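Chitinase A (Cycas revoluta, PDB 4MNK) probably hydrolyses chitin as a family 18 glycoside hydrolase, and binds chains of N-acetylglucosamine. Local coordinates at residues S68-I73 with G111-D116. Numbering follows the deposited sequence.
Sequences SVKTLI and GFHGLD
Ile73 and Leu115 meet in a parallel beta bridge between neighbouring strands of the TIM barrel of a family 18 glycoside hydrolase, at the N-terminal ends of strands 70-77 and 114-119. Three backbone bonds join the pair: His113 N to Thr71 O (2.8 Å), Ile73 N to Gly114 O, and Asp116 N to Ile73 O. Asp116 opens the D-x-D-x-E sequence characteristic of the family, whose Asp118 and Glu120 line the glycan pocket; its carboxylate is bonded through OD1 to Thr157 and through OD2 to Ser74, and its side chain lies about 6 Å from a bound N-acetylglucosamine. Ile73, beta-branched as suits a strand, and Leu115 lie side by side on the outer face of the barrel, with Ile73 CG2 3.8 Å from Leu115 CD2, beneath helix 93-110. Gly114 suits the inner face because a CB there would run into Leu72 CD2. Phe112 follows Gly111, whose positive phi closes that helix in a Schellman motif. The CG of Phe112 stands anti to the carbonyl carbon (chi1 -71°), which brings one ring face over Ile73, whose CB lies 3.7 Å from the ring centroid, almost on the normal. Ile73 CD1 reaches CE2 of the same ring, and Phe58 of helix 52-63 adds to this apolar cluster. An alanine in place of Phe112 would probably open a gap beside Ile73 and Phe58 and leave the Ile73 side chain less firmly held. Thr71 OG1, near Phe112 CD1, is hydrogen-bonded to Thr59. At the exposed end, the aliphatic stem of Lys70 suits a CH-pi contact: its CG sits over the His113 ring, 4.2 Å from the centroid.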
loop_
_atom_site.group_PDB
_atom_site.type_symbol
_atom_site.label_atom_id
_atom_site.label_comp_id
_atom_site.label_asym_id
_atom_site.label_seq_id
_atom_site.Cartn_x
_atom_site.Cartn_y
_atom_site.Cartn_z
ATOM N N SER A 68 15.878 -14.968 4.251
ATOM C CA SER A 68 14.513 -15.473 4.427
ATOM C C SER A 68 13.434 -14.589 3.785
ATOM O O SER A 68 12.315 -15.053 3.563
ATOM C CB SER A 68 14.197 -15.688 5.914
ATOM O OG SER A 68 13.993 -14.458 6.585
ATOM N N VAL A 69 13.762 -13.328 3.493
ATOM C CA VAL A 69 12.785 -12.396 2.919
ATOM C C VAL A 69 12.333 -12.863 1.531
ATOM O O VAL A 69 13.124 -13.412 0.762
ATOM C CB VAL A 69 13.303 -10.918 2.910
ATOM C CG1 VAL A 69 14.229 -10.637 1.723
ATOM C CG2 VAL A 69 12.137 -9.936 2.921
ATOM N N LYS A 70 11.048 -12.678 1.245
ATOM C CA LYS A 70 10.487 -13.001 -0.064
ATOM C C LYS A 70 10.050 -11.720 -0.759
ATOM O O LYS A 70 9.906 -10.680 -0.118
ATOM C CB LYS A 70 9.309 -13.966 0.072
ATOM C CG LYS A 70 9.694 -15.337 0.600
ATOM C CD LYS A 70 8.509 -16.288 0.579
ATOM C CE LYS A 70 8.842 -17.609 1.262
ATOM N NZ LYS A 70 9.919 -18.363 0.564
ATOM N N THR A 71 9.856 -11.793 -2.071
ATOM C CA THR A 71 9.498 -10.610 -2.845
ATOM C C THR A 71 8.286 -10.846 -3.734
ATOM O O THR A 71 7.995 -11.978 -4.134
ATOM C CB THR A 71 10.663 -10.123 -3.719
ATOM O OG1 THR A 71 11.008 -11.153 -4.650
ATOM C CG2 THR A 71 11.874 -9.751 -2.868
ATOM N N LEU A 72 7.578 -9.762 -4.022
ATOM C CA LEU A 72 6.477 -9.773 -4.971
ATOM C C LEU A 72 6.633 -8.577 -5.888
ATOM O O LEU A 72 7.227 -7.565 -5.513
ATOM C CB LEU A 72 5.118 -9.711 -4.259
ATOM C CG LEU A 72 4.677 -10.913 -3.407
ATOM C CD1 LEU A 72 5.256 -10.874 -1.993
ATOM C CD2 LEU A 72 3.157 -11.009 -3.352
ATOM N N ILE A 73 6.118 -8.700 -7.101
ATOM C CA ILE A 73 6.085 -7.567 -8.013
ATOM C C ILE A 73 4.639 -7.097 -8.171
ATOM O O ILE A 73 3.739 -7.892 -8.452
ATOM C CB ILE A 73 6.798 -7.873 -9.363
ATOM C CG1 ILE A 73 6.814 -6.634 -10.267
ATOM C CG2 ILE A 73 6.203 -9.105 -10.051
ATOM C CD1 ILE A 73 7.876 -6.676 -11.349
ATOM N N GLY A 111 12.634 -13.455 -10.803
ATOM C CA GLY A 111 12.893 -14.154 -9.545
ATOM C C GLY A 111 12.047 -13.696 -8.370
ATOM O O GLY A 111 12.461 -13.826 -7.215
ATOM N N PHE A 112 10.861 -13.163 -8.662
ATOM C CA PHE A 112 9.882 -12.813 -7.636
ATOM C C PHE A 112 9.106 -14.039 -7.170
ATOM O O PHE A 112 8.917 -14.994 -7.930
ATOM C CB PHE A 112 8.918 -11.746 -8.158
ATOM C CG PHE A 112 9.547 -10.395 -8.309
ATOM C CD1 PHE A 112 9.663 -9.550 -7.212
ATOM C CD2 PHE A 112 10.037 -9.968 -9.537
ATOM C CE1 PHE A 112 10.251 -8.296 -7.338
ATOM C CE2 PHE A 112 10.628 -8.713 -9.671
ATOM C CZ PHE A 112 10.737 -7.880 -8.570
ATOM N N HIS A 113 8.646 -13.998 -5.923
ATOM C CA HIS A 113 7.891 -15.108 -5.337
ATOM C C HIS A 113 6.385 -14.923 -5.457
ATOM O O HIS A 113 5.613 -15.793 -5.055
ATOM C CB HIS A 113 8.262 -15.299 -3.865
ATOM C CG HIS A 113 9.731 -15.421 -3.623
ATOM N ND1 HIS A 113 10.394 -16.628 -3.638
ATOM C CD2 HIS A 113 10.665 -14.480 -3.355
ATOM C CE1 HIS A 113 11.677 -16.425 -3.395
ATOM N NE2 HIS A 113 11.867 -15.128 -3.223
ATOM N N GLY A 114 5.958 -13.792 -6.003
ATOM C CA GLY A 114 4.539 -13.525 -6.117
ATOM C C GLY A 114 4.195 -12.310 -6.940
ATOM O O GLY A 114 5.077 -11.561 -7.376
ATOM N N LEU A 115 2.890 -12.140 -7.136
ATOM C CA LEU A 115 2.301 -11.058 -7.903
ATOM C C LEU A 115 1.326 -10.294 -7.035
ATOM O O LEU A 115 0.646 -10.872 -6.183
ATOM C CB LEU A 115 1.529 -11.620 -9.100
ATOM C CG LEU A 115 2.340 -12.239 -10.236
ATOM C CD1 LEU A 115 1.436 -13.022 -11.178
ATOM C CD2 LEU A 115 3.119 -11.168 -10.989
ATOM N N ASP A 116 1.250 -8.991 -7.276
ATOM C CA ASP A 116 0.282 -8.136 -6.619
ATOM C C ASP A 116 -0.423 -7.298 -7.671
ATOM O O ASP A 116 0.197 -6.875 -8.651
ATOM C CB ASP A 116 0.980 -7.235 -5.600
ATOM C CG ASP A 116 0.031 -6.263 -4.922
ATOM O OD1 ASP A 116 -0.743 -6.691 -4.040
ATOM O OD2 ASP A 116 0.070 -5.063 -5.264
#